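Local coordinates for regulatory protein PCRH (Pseudomonas aeruginosa, PDB 2XCB) that acts as a chaperone in type III secretion, binding the chaperone-binding region of the translocator protein PopD, at residues G32-A37 with Q63-Y68; M46-H49 with R53-L56; A60-Q63 with E69-L72; Q73-G78 with F90-C95; S107-A112 with G130-A135. All coordinates share one frame; numbering follows the deposited sequence. Where two conformers were deposited one is given.

Contact 1 of 5, residues G32-A37 with Q63-Y68; sequences GKWDDA and QSLGLY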
# COMPACT_ATOMS: atom_id res chain seq x y z
N GLY A 32 1.03 -2.47 -15.97
CA GLY A 32 -0.28 -2.81 -16.54
C GLY A 32 -1.16 -3.57 -15.60
O GLY A 32 -2.24 -4.08 -15.97
N LYS A 33 -0.76 -3.58 -14.33
CA LYS A 33 -1.55 -4.19 -13.29
C LYS A 33 -2.62 -3.15 -12.82
O LYS A 33 -2.52 -2.61 -11.68
CB LYS A 33 -0.61 -4.68 -12.16
CG LYS A 33 0.19 -5.99 -12.48
CD LYS A 33 0.60 -6.76 -11.18
CE LYS A 33 1.76 -7.75 -11.40
NZ LYS A 33 3.13 -7.13 -11.45
N TRP A 34 -3.60 -2.90 -13.67
CA TRP A 34 -4.50 -1.78 -13.42
C TRP A 34 -5.47 -1.92 -12.25
O TRP A 34 -5.80 -0.94 -11.58
CB TRP A 34 -5.17 -1.35 -14.72
CG TRP A 34 -4.17 -1.01 -15.81
CD1 TRP A 34 -3.03 -0.20 -15.72
CD2 TRP A 34 -4.23 -1.44 -17.14
NE1 TRP A 34 -2.40 -0.10 -16.94
CE2 TRP A 34 -3.12 -0.85 -17.83
CE3 TRP A 34 -5.12 -2.26 -17.82
CZ2 TRP A 34 -2.88 -1.07 -19.16
CZ3 TRP A 34 -4.89 -2.47 -19.16
CH2 TRP A 34 -3.78 -1.88 -19.82
N ASP A 35 -5.93 -3.15 -11.99
CA ASP A 35 -6.86 -3.37 -10.87
C ASP A 35 -6.21 -3.15 -9.52
O ASP A 35 -6.83 -2.63 -8.59
CB ASP A 35 -7.41 -4.80 -10.92
CG ASP A 35 -8.80 -4.80 -11.48
OD1 ASP A 35 -9.70 -4.25 -10.75
OD2 ASP A 35 -8.97 -5.29 -12.63
N ASP A 36 -4.97 -3.59 -9.42
CA ASP A 36 -4.21 -3.44 -8.20
C ASP A 36 -3.80 -1.99 -8.02
O ASP A 36 -3.86 -1.47 -6.91
CB ASP A 36 -2.95 -4.27 -8.28
CG ASP A 36 -3.19 -5.74 -7.87
OD1 ASP A 36 -4.34 -6.24 -7.61
OD2 ASP A 36 -2.19 -6.37 -7.74
N ALA A 37 -3.36 -1.37 -9.10
CA ALA A 37 -2.97 0.04 -9.05
C ALA A 37 -4.20 0.88 -8.66
O ALA A 37 -4.13 1.77 -7.81
CB ALA A 37 -2.39 0.46 -10.36
N GLN A 63 -9.43 4.65 -16.55
CA GLN A 63 -9.36 4.81 -18.00
C GLN A 63 -8.87 3.53 -18.69
O GLN A 63 -9.51 3.07 -19.64
CB GLN A 63 -8.48 6.00 -18.42
CG GLN A 63 -8.76 6.44 -19.89
CD GLN A 63 -7.94 7.66 -20.32
OE1 GLN A 63 -7.53 8.45 -19.50
NE2 GLN A 63 -7.72 7.81 -21.63
N SER A 64 -7.76 2.96 -18.20
CA SER A 64 -7.16 1.78 -18.82
C SER A 64 -8.03 0.54 -18.72
O SER A 64 -7.88 -0.38 -19.53
CB SER A 64 -5.81 1.50 -18.20
OG SER A 64 -4.85 2.34 -18.77
N LEU A 65 -8.93 0.52 -17.74
CA LEU A 65 -9.92 -0.53 -17.54
C LEU A 65 -11.26 -0.24 -18.21
O LEU A 65 -12.22 -0.98 -18.04
CB LEU A 65 -10.20 -0.65 -16.02
CG LEU A 65 -9.05 -1.27 -15.21
CD1 LEU A 65 -9.36 -1.09 -13.70
CD2 LEU A 65 -8.90 -2.77 -15.59
N GLY A 66 -11.36 0.87 -18.91
CA GLY A 66 -12.63 1.16 -19.61
C GLY A 66 -13.69 1.69 -18.73
O GLY A 66 -14.88 1.72 -19.13
N LEU A 67 -13.33 2.14 -17.53
CA LEU A 67 -14.33 2.71 -16.67
C LEU A 67 -14.36 4.23 -16.87
O LEU A 67 -14.00 4.97 -15.96
CB LEU A 67 -14.00 2.42 -15.18
CG LEU A 67 -14.03 0.93 -14.89
CD1 LEU A 67 -13.56 0.68 -13.44
CD2 LEU A 67 -15.49 0.36 -15.13
N TYR A 68 -14.83 4.72 -18.02
CA TYR A 68 -14.66 6.13 -18.34
C TYR A 68 -15.41 7.12 -17.45
O TYR A 68 -14.89 8.17 -17.16
CB TYR A 68 -15.01 6.36 -19.83
CG TYR A 68 -14.26 5.45 -20.72
CD1 TYR A 68 -12.92 5.64 -20.92
CD2 TYR A 68 -14.90 4.34 -21.34
CE1 TYR A 68 -12.20 4.81 -21.73
CE2 TYR A 68 -14.18 3.48 -22.16
CZ TYR A 68 -12.83 3.75 -22.35
OH TYR A 68 -12.07 2.98 -23.12
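Ser64 and Leu65, which meet Trp34 across this contact, sit at a helix end closed by a backbone hydrogen bond from Gly66 N to Gln63 O, 3.0 Å long. Gly66 (positive phi, 79°) ends the helix there in a Schellman motif. Ser64 CB lies over the indole of Trp34, 3.6 Å from the centroid of the five-membered ring and only 16° off the ring normal, a CH-pi contact made over the face. The closest ring atom is Trp34 CD2, 3.5 Å from Ser64 CB. On the opposite face of the indole the carbonyl oxygen Gly32 O lies 3.5 Å above the plane, towards the rim, so the ring is sandwiched between the loop before its own helix and the last turn of the partner. Trp34 places its ring in that slot with CG anti to its carbonyl carbon (chi1 -56°). Leu65 completes the contact: its CG approaches Trp34 CB at 3.9 Å, and its CD2 comes near the plane of the indole at the edge. The same methyl, Leu65 CD2, meets Asp35 OD2 at 3.9 Å, the two side chains crossing at about a right angle. Nearby, Asp36 OD2 is bonded to Thr17 OG1 and Ser14 N of the second subunit. The contact joins neighbouring antiparallel helices of the tetratricopeptide-repeat fold at one end of each: the start of helix 34-47, with Lys33 at the N-cap position, and the end of helix 52-64, while Tyr29 of helix 15-30 meets the Trp34 ring.

Contact 2 of 5, residues M46-H49 with R53-L56; sequences MLDH and RYFL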
# COMPACT_ATOMS: atom_id res chain seq x y z
N MET A 46 -8.22 8.35 -0.40
CA MET A 46 -8.87 8.38 0.95
C MET A 46 -7.98 8.96 2.05
O MET A 46 -8.42 9.67 2.93
CB MET A 46 -9.36 6.97 1.36
CG MET A 46 -10.41 6.51 0.37
SD MET A 46 -11.17 4.94 0.67
CE MET A 46 -10.03 3.75 0.03
N LEU A 47 -6.71 8.60 2.03
CA LEU A 47 -5.73 9.03 2.99
C LEU A 47 -5.31 10.48 2.83
O LEU A 47 -4.89 11.11 3.80
CB LEU A 47 -4.44 8.16 2.80
CG LEU A 47 -4.62 6.71 3.30
CD1 LEU A 47 -3.42 5.86 3.07
CD2 LEU A 47 -5.02 6.75 4.78
N ASP A 48 -5.33 10.99 1.59
CA ASP A 48 -4.93 12.35 1.35
C ASP A 48 -5.80 12.96 0.31
O ASP A 48 -5.60 12.74 -0.86
CB ASP A 48 -3.46 12.45 0.85
CG ASP A 48 -2.99 13.90 0.73
OD1 ASP A 48 -1.77 14.17 0.80
OD2 ASP A 48 -3.84 14.82 0.56
N HIS A 49 -6.78 13.75 0.75
CA HIS A 49 -7.81 14.27 -0.14
C HIS A 49 -7.34 15.37 -1.13
O HIS A 49 -8.15 15.86 -1.92
CB HIS A 49 -8.99 14.86 0.66
CG HIS A 49 -9.65 13.91 1.62
ND1 HIS A 49 -9.41 12.55 1.64
CD2 HIS A 49 -10.60 14.13 2.56
CE1 HIS A 49 -10.16 11.98 2.56
NE2 HIS A 49 -10.90 12.90 3.13
N ARG A 53 -1.64 14.10 -7.62
CA ARG A 53 -1.05 12.88 -8.19
C ARG A 53 -1.90 11.64 -7.96
O ARG A 53 -2.01 10.74 -8.86
CB ARG A 53 0.37 12.60 -7.68
CG ARG A 53 1.38 13.76 -7.74
CD ARG A 53 2.77 13.46 -6.94
NE ARG A 53 2.49 13.23 -5.52
CZ ARG A 53 3.24 12.54 -4.67
NH1 ARG A 53 4.41 12.00 -5.07
NH2 ARG A 53 2.84 12.41 -3.42
N TYR A 54 -2.51 11.56 -6.79
CA TYR A 54 -3.29 10.34 -6.46
C TYR A 54 -4.54 10.25 -7.34
O TYR A 54 -5.02 9.17 -7.67
CB TYR A 54 -3.73 10.31 -4.97
CG TYR A 54 -2.59 10.42 -3.99
CD1 TYR A 54 -1.28 10.17 -4.40
CD2 TYR A 54 -2.81 10.77 -2.65
CE1 TYR A 54 -0.17 10.29 -3.48
CE2 TYR A 54 -1.68 10.90 -1.70
CZ TYR A 54 -0.41 10.63 -2.16
OH TYR A 54 0.65 10.74 -1.28
N PHE A 55 -5.09 11.40 -7.71
CA PHE A 55 -6.38 11.41 -8.48
C PHE A 55 -6.13 11.16 -9.96
O PHE A 55 -6.97 10.56 -10.67
CB PHE A 55 -7.14 12.71 -8.22
CG PHE A 55 -7.59 12.81 -6.76
CD1 PHE A 55 -8.76 12.15 -6.33
CD2 PHE A 55 -6.82 13.45 -5.83
CE1 PHE A 55 -9.14 12.16 -4.94
CE2 PHE A 55 -7.21 13.46 -4.45
CZ PHE A 55 -8.33 12.84 -4.02
N LEU A 56 -4.98 11.66 -10.41
CA LEU A 56 -4.38 11.36 -11.75
C LEU A 56 -4.17 9.89 -11.83
O LEU A 56 -4.57 9.24 -12.79
CB LEU A 56 -3.03 12.14 -11.97
CG LEU A 56 -2.59 11.99 -13.46
CD1 LEU A 56 -3.68 12.55 -14.41
CD2 LEU A 56 -1.25 12.63 -13.71
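Asp48 and Tyr54 meet at about a right angle, the aspartate bringing its methylene to the edge of the phenol ring. Asp48 CB lies near the ring plane and 3.5 Å from Tyr54 CE2, while the carboxylate plane is turned 82° from that of the ring. The backbone at Asp48 points CB at the tyrosine; the first torsion, with CG anti to the backbone N (chi1 -174°), then sets the carboxylate, allowing OD2 to bond to the backbone N of Tyr50 two residues on in an Asx turn. The charged end of Asp48 is therefore engaged by the connecting loop. Phe55 is aligned differently. Its ring takes an oblique approach from the backbone of the loop, with Phe55 CE2 3.6 Å from His49 O and CZ at 3.7 Å from the same oxygen, while Asp48 O lies 4.0 Å from CE2. The imidazole of His49 plays no part across this interface; it turns back to bond through ND1 to Cys45 O. His49 O instead is hydrogen-bonded to Tyr77 OH of helix 68-81, and the Tyr77 and Phe55 rings meet with their planes about 60° apart. The Tyr54 side chain also packs on Leu44 and Cys45 of helix 34-47 and on Leu18 of helix 15-30. Two consecutive aromatic residues thus face a short loop between helices 34-47 and 52-64, an arrangement consistent with the successive antiparallel helices of a tetratricopeptide-repeat-like fold.

Contact 3 of 5, residues A60-Q63 with E69-L72; sequences ACRQ and EQAL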
# COMPACT_ATOMS: atom_id res chain seq x y z
N ALA A 60 -6.21 7.39 -14.30
CA ALA A 60 -5.51 6.70 -15.33
C ALA A 60 -5.83 5.19 -15.27
O ALA A 60 -6.00 4.51 -16.31
CB ALA A 60 -4.02 6.97 -15.15
N CYS A 61 -5.93 4.64 -14.03
CA CYS A 61 -6.25 3.22 -13.87
C CYS A 61 -7.61 2.87 -14.38
O CYS A 61 -7.76 1.88 -15.07
CB CYS A 61 -6.17 2.78 -12.38
SG CYS A 61 -4.55 2.79 -11.81
N ARG A 62 -8.59 3.69 -14.04
CA ARG A 62 -9.95 3.48 -14.47
C ARG A 62 -10.10 3.64 -16.02
O ARG A 62 -10.79 2.85 -16.69
CB ARG A 62 -10.83 4.46 -13.73
CG ARG A 62 -11.03 4.05 -12.27
CD ARG A 62 -11.61 5.17 -11.46
NE ARG A 62 -12.02 4.68 -10.14
CZ ARG A 62 -12.75 5.36 -9.25
NH1 ARG A 62 -13.13 6.63 -9.44
NH2 ARG A 62 -12.99 4.77 -8.07
N GLN A 63 -9.43 4.65 -16.55
CA GLN A 63 -9.36 4.81 -18.00
C GLN A 63 -8.87 3.53 -18.69
O GLN A 63 -9.51 3.07 -19.64
CB GLN A 63 -8.48 6.00 -18.42
CG GLN A 63 -8.76 6.44 -19.89
CD GLN A 63 -7.94 7.66 -20.32
OE1 GLN A 63 -7.53 8.45 -19.50
NE2 GLN A 63 -7.72 7.81 -21.63
N GLU A 69 -16.64 6.80 -17.07
CA GLU A 69 -17.40 7.70 -16.21
C GLU A 69 -16.70 7.84 -14.82
O GLU A 69 -16.57 8.96 -14.28
CB GLU A 69 -18.83 7.21 -16.05
CG GLU A 69 -19.58 7.11 -17.35
CD GLU A 69 -20.28 8.40 -17.74
OE1 GLU A 69 -19.93 9.49 -17.20
OE2 GLU A 69 -21.18 8.31 -18.62
N GLN A 70 -16.21 6.73 -14.26
CA GLN A 70 -15.48 6.83 -12.96
C GLN A 70 -14.14 7.53 -13.13
O GLN A 70 -13.72 8.28 -12.22
CB GLN A 70 -15.26 5.46 -12.36
CG GLN A 70 -16.57 4.77 -12.02
CD GLN A 70 -16.30 3.47 -11.25
OE1 GLN A 70 -15.42 3.44 -10.41
NE2 GLN A 70 -17.02 2.42 -11.55
N ALA A 71 -13.50 7.35 -14.30
CA ALA A 71 -12.24 8.08 -14.62
C ALA A 71 -12.55 9.55 -14.68
O ALA A 71 -11.84 10.36 -14.07
CB ALA A 71 -11.59 7.59 -15.98
N LEU A 72 -13.69 9.93 -15.27
CA LEU A 72 -13.99 11.35 -15.35
C LEU A 72 -14.14 11.95 -13.90
O LEU A 72 -13.67 13.04 -13.70
CB LEU A 72 -15.28 11.61 -16.15
CG LEU A 72 -15.20 11.48 -17.67
CD1 LEU A 72 -16.63 11.46 -18.22
CD2 LEU A 72 -14.52 12.71 -18.18
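Arg62 and Gln70 meet where helices 52-64 and 68-81, joined by a short turn, come together as a hairpin of the tetratricopeptide-repeat fold. The polar part of the contact is a single hydrogen bond from Arg62 NH1 to the backbone oxygen Gln70 O, 3.3 Å long and bent, with an N-H...O angle of 144°. The donor approaches from above the carbonyl plane, at 57° out of it, and not along a lone pair. A second electrostatic element lies over the guanidinium: Gln70 OE1 hovers above its centre, 3.5 Å from Arg62 CZ, with the amide plane steeply inclined to it (78°). The proximity of a partly negative oxygen to this face is probably favourable for the cation. Arg62 spans the gap because its chain is extended from CG to NE, and NE itself is bonded to Gln38 OE1 of helix 34-47, so two bonds hold the group and tie a third helix to the hairpin. The backbones come close at the apolar part. Arg62 and Ala71 have their CA atoms only 5.1 Å apart, which the small alanine permits, and Ala71 CB sits 3.9 Å from Arg62 CB. The same methyl reaches the main chain, 3.7 Å from Gln63 N. Ala71 also packs on Cys95 of helix 87-98, so its side chain is shared by both neighbouring helices. The aliphatic portion of the arginine adds the last element: Arg62 CD rests 3.8 Å from Gln70 CB.

Contact 4 of 5, residues Q73-G78 with F90-C95; sequences QSYSYG and FHAAEC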
# COMPACT_ATOMS: atom_id res chain seq x y z
N GLN A 73 -14.84 11.27 -12.99
CA GLN A 73 -15.00 11.78 -11.60
C GLN A 73 -13.64 12.06 -10.94
O GLN A 73 -13.46 13.09 -10.29
CB GLN A 73 -15.79 10.82 -10.74
CG GLN A 73 -17.17 10.62 -11.37
CD GLN A 73 -18.05 9.69 -10.58
OE1 GLN A 73 -17.82 8.48 -10.49
NE2 GLN A 73 -19.06 10.27 -9.96
N SER A 74 -12.69 11.17 -11.15
CA SER A 74 -11.35 11.36 -10.53
C SER A 74 -10.52 12.51 -11.14
O SER A 74 -9.83 13.32 -10.44
CB SER A 74 -10.59 10.03 -10.63
OG SER A 74 -9.47 10.09 -9.75
N TYR A 75 -10.55 12.55 -12.47
CA TYR A 75 -9.96 13.63 -13.23
C TYR A 75 -10.63 14.94 -12.88
O TYR A 75 -9.97 15.95 -12.74
CB TYR A 75 -10.13 13.35 -14.73
CG TYR A 75 -9.29 12.20 -15.27
CD1 TYR A 75 -8.05 11.90 -14.73
CD2 TYR A 75 -9.68 11.52 -16.47
CE1 TYR A 75 -7.25 10.89 -15.24
CE2 TYR A 75 -8.91 10.50 -16.98
CZ TYR A 75 -7.67 10.21 -16.39
OH TYR A 75 -6.91 9.21 -16.92
N SER A 76 -11.97 14.96 -12.72
CA SER A 76 -12.61 16.21 -12.41
C SER A 76 -12.16 16.77 -11.06
O SER A 76 -11.88 17.98 -10.91
CB SER A 76 -14.12 16.01 -12.39
OG SER A 76 -14.63 17.30 -12.32
N TYR A 77 -12.08 15.88 -10.07
CA TYR A 77 -11.58 16.34 -8.74
C TYR A 77 -10.09 16.74 -8.81
O TYR A 77 -9.67 17.81 -8.34
CB TYR A 77 -11.88 15.31 -7.66
CG TYR A 77 -11.46 15.82 -6.31
CD1 TYR A 77 -12.30 16.64 -5.55
CD2 TYR A 77 -10.21 15.49 -5.77
CE1 TYR A 77 -11.91 17.12 -4.24
CE2 TYR A 77 -9.82 15.99 -4.46
CZ TYR A 77 -10.68 16.78 -3.72
OH TYR A 77 -10.25 17.29 -2.48
N GLY A 78 -9.29 15.91 -9.44
CA GLY A 78 -7.91 16.25 -9.57
C GLY A 78 -7.67 17.66 -10.12
O GLY A 78 -6.81 18.42 -9.65
N PHE A 90 -7.01 16.85 -20.56
CA PHE A 90 -6.61 16.06 -21.71
C PHE A 90 -7.14 14.61 -21.59
O PHE A 90 -7.89 14.15 -22.51
CB PHE A 90 -5.05 16.07 -21.89
CG PHE A 90 -4.57 15.28 -23.11
CD1 PHE A 90 -4.56 15.86 -24.39
CD2 PHE A 90 -4.16 13.91 -22.99
CE1 PHE A 90 -4.14 15.14 -25.55
CE2 PHE A 90 -3.79 13.17 -24.11
CZ PHE A 90 -3.79 13.80 -25.42
N HIS A 91 -6.82 13.90 -20.48
CA HIS A 91 -7.28 12.53 -20.40
C HIS A 91 -8.78 12.46 -20.20
O HIS A 91 -9.38 11.49 -20.63
CB HIS A 91 -6.54 11.74 -19.32
CG HIS A 91 -5.07 11.62 -19.69
ND1 HIS A 91 -4.69 10.99 -20.86
CD2 HIS A 91 -3.95 12.21 -19.20
CE1 HIS A 91 -3.36 11.11 -21.02
NE2 HIS A 91 -2.89 11.85 -20.02
N ALA A 92 -9.35 13.48 -19.57
CA ALA A 92 -10.82 13.56 -19.45
C ALA A 92 -11.45 13.63 -20.88
O ALA A 92 -12.54 13.10 -21.13
CB ALA A 92 -11.24 14.78 -18.67
N ALA A 93 -10.81 14.42 -21.73
CA ALA A 93 -11.30 14.57 -23.10
C ALA A 93 -11.27 13.22 -23.82
O ALA A 93 -12.20 12.87 -24.54
CB ALA A 93 -10.45 15.62 -23.81
N GLU A 94 -10.19 12.43 -23.62
CA GLU A 94 -10.20 11.06 -24.17
C GLU A 94 -11.37 10.17 -23.72
O GLU A 94 -11.97 9.36 -24.53
CB GLU A 94 -8.90 10.35 -23.83
CG GLU A 94 -7.70 10.99 -24.52
CD GLU A 94 -6.42 10.32 -24.10
OE1 GLU A 94 -5.52 10.30 -24.97
OE2 GLU A 94 -6.32 9.80 -22.93
N CYS A 95 -11.70 10.28 -22.43
CA CYS A 95 -12.80 9.52 -21.87
C CYS A 95 -14.09 10.06 -22.50
O CYS A 95 -14.93 9.25 -22.82
CB CYS A 95 -12.91 9.65 -20.32
SG CYS A 95 -11.37 8.99 -19.47
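Tyr75 and His91 lie on the surface that receives the PopD peptide, inside the superhelix of the tetratricopeptide-repeat fold, and they meet across helices 68-81 and 87-98. The short helical segments run antiparallel, at 155° between their directions, with axes 9.6 Å apart at closest approach. The phenol ring of Tyr75 reaches across this separation: its CZ is 3.5 Å from His91 CB, and the ring also passes the backbone, with Tyr75 CD2 3.7 Å from Ala92 N. Cys95 comes in differently, its sulfur near the ring plane and 3.8 Å from Tyr75 CE2, a sulfur-aromatic contact at the edge. The imidazole of His91 is fixed by its own helix: ND1 donates to Glu94 OE2 at 2.9 Å in an almost straight bond (170°) that lies close to the ring plane, while it reaches the carboxylate oxygen from above. On the other nitrogen, His91 NE2 bonds to an acidic side chain of the bound peptide, so Glu94 probably orients the ring from the second shell. Tyr75 and His91 each pack on an apolar side chain of that peptide. Tyr75 OH and Glu94 OE2 are both bonded to Gln63, which sits between them at the end of helix 52-64 and joins a third helix to the pair. Beyond the contact, Phe90 of helix 87-98 packs against helix 123-140 through Leu125, Arg128 and Ala129.

Contact 5 of 5, residues S107-A112 with G130-A135; sequences SGFYSA and GAMLEA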
# COMPACT_ATOMS: atom_id res chain seq x y z
N SER A 107 -14.13 20.55 -25.30
CA SER A 107 -13.82 21.41 -24.13
C SER A 107 -12.51 20.97 -23.47
O SER A 107 -11.61 21.80 -23.23
CB SER A 107 -14.93 21.29 -23.07
OG SER A 107 -16.19 21.53 -23.63
N GLY A 108 -12.37 19.64 -23.24
CA GLY A 108 -11.17 19.13 -22.50
C GLY A 108 -9.88 19.38 -23.26
O GLY A 108 -8.85 19.79 -22.66
N PHE A 109 -9.91 19.08 -24.56
CA PHE A 109 -8.68 19.20 -25.41
C PHE A 109 -8.34 20.70 -25.55
O PHE A 109 -7.19 21.08 -25.54
CB PHE A 109 -8.87 18.58 -26.81
CG PHE A 109 -8.88 17.06 -26.81
CD1 PHE A 109 -7.89 16.35 -26.15
CD2 PHE A 109 -9.89 16.36 -27.46
CE1 PHE A 109 -7.89 14.92 -26.11
CE2 PHE A 109 -9.88 14.95 -27.47
CZ PHE A 109 -8.88 14.23 -26.77
N TYR A 110 -9.36 21.55 -25.69
CA TYR A 110 -9.18 23.03 -25.65
C TYR A 110 -8.48 23.54 -24.35
O TYR A 110 -7.38 24.21 -24.40
CB TYR A 110 -10.57 23.64 -25.82
CG TYR A 110 -10.60 25.18 -25.97
CD1 TYR A 110 -10.28 25.82 -27.21
CD2 TYR A 110 -10.95 25.97 -24.87
CE1 TYR A 110 -10.32 27.24 -27.35
CE2 TYR A 110 -10.99 27.41 -24.97
CZ TYR A 110 -10.70 28.02 -26.22
OH TYR A 110 -10.75 29.40 -26.27
N SER A 111 -9.04 23.16 -23.18
CA SER A 111 -8.42 23.50 -21.88
C SER A 111 -7.02 22.93 -21.79
O SER A 111 -6.11 23.63 -21.36
CB SER A 111 -9.25 22.99 -20.72
OG SER A 111 -10.49 23.67 -20.69
N ALA A 112 -6.85 21.66 -22.19
CA ALA A 112 -5.52 21.02 -22.11
C ALA A 112 -4.52 21.76 -22.95
O ALA A 112 -3.33 21.92 -22.56
CB ALA A 112 -5.61 19.52 -22.53
N GLY A 130 -3.72 20.02 -29.30
CA GLY A 130 -4.11 20.80 -30.49
C GLY A 130 -4.50 19.85 -31.60
O GLY A 130 -5.58 20.03 -32.19
N ALA A 131 -3.72 18.77 -31.79
CA ALA A 131 -4.07 17.75 -32.82
C ALA A 131 -5.42 17.08 -32.55
O ALA A 131 -6.29 16.95 -33.46
CB ALA A 131 -2.97 16.67 -32.97
N MET A 132 -5.62 16.64 -31.30
CA MET A 132 -6.90 16.05 -30.90
C MET A 132 -8.06 17.03 -31.01
O MET A 132 -9.18 16.66 -31.46
CB MET A 132 -6.83 15.43 -29.47
CG MET A 132 -5.95 14.18 -29.38
SD MET A 132 -6.42 12.95 -30.64
CE MET A 132 -8.04 12.38 -30.05
N LEU A 133 -7.85 18.26 -30.58
CA LEU A 133 -8.91 19.25 -30.73
C LEU A 133 -9.35 19.40 -32.20
O LEU A 133 -10.54 19.41 -32.51
CB LEU A 133 -8.45 20.62 -30.18
CG LEU A 133 -9.47 21.78 -30.34
CD1 LEU A 133 -10.76 21.49 -29.61
CD2 LEU A 133 -8.82 23.10 -29.88
N GLU A 134 -8.37 19.51 -33.08
CA GLU A 134 -8.63 19.65 -34.53
C GLU A 134 -9.44 18.43 -35.04
O GLU A 134 -10.41 18.58 -35.81
CB GLU A 134 -7.30 19.72 -35.29
CG GLU A 134 -6.44 20.99 -35.07
CD GLU A 134 -5.15 21.02 -35.97
OE1 GLU A 134 -4.08 21.52 -35.49
OE2 GLU A 134 -5.18 20.52 -37.14
N ALA A 135 -9.04 17.22 -34.57
CA ALA A 135 -9.71 15.99 -34.96
C ALA A 135 -11.14 16.01 -34.53
O ALA A 135 -12.03 15.68 -35.32
CB ALA A 135 -9.01 14.73 -34.40
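Met132 lies with its CB over the centre of the Phe109 ring, joining helix 102-117 to the C-terminal helix 123-140, which packs on the end of the tetratricopeptide-repeat-like stack; the short segments run antiparallel, 151° apart in direction. Met132 CB is 3.4 Å from the ring centroid and only 5° off its normal, a close CH-pi contact. The methionine chain bends at chi2 and chi3, which carries CE past the rim at Phe109 CZ, 3.9 Å away, while the sulfur, 5.3 Å from the centroid, makes an oblique Met-aromatic contact. Leu133 takes up the next place. Its CB is 4.0 Å from Phe109 CB, and its CD2 meets the edge of the Tyr110 ring, the two side chains lying side by side and pointing the same way. In the next shell, Phe90 of helix 87-98 meets the Phe109 ring edge-to-face, and Ala93 packs on the same ring; Leu97 contacts Met132. Leu133 also touches Glu106 and Arg113 of helix 102-117. The helices lie close enough for Phe109 CB to come 3.9 Å from Leu133 N.

In the fold
Followed from the N terminus, the chain first opens contact 1 at the start of helix 34-47 and closes it at the end of helix 52-64. Contact 2 is nested inside that loop, about the turn between these helices. Contact 3 then opens on the last turn of helix 52-64, sharing Gln63 with contact 1, so the two loops overlap as helix 68-81 is brought in. Contact 4 follows in series, bringing up helix 87-98, and contact 5 ties the last two helices. Gln63 links contacts 1, 3 and 4, while packing of Phe109 on Ala93 joins contact 4 to contact 5. Contacts 2 and 5 lie on opposite sides of the chain's centre.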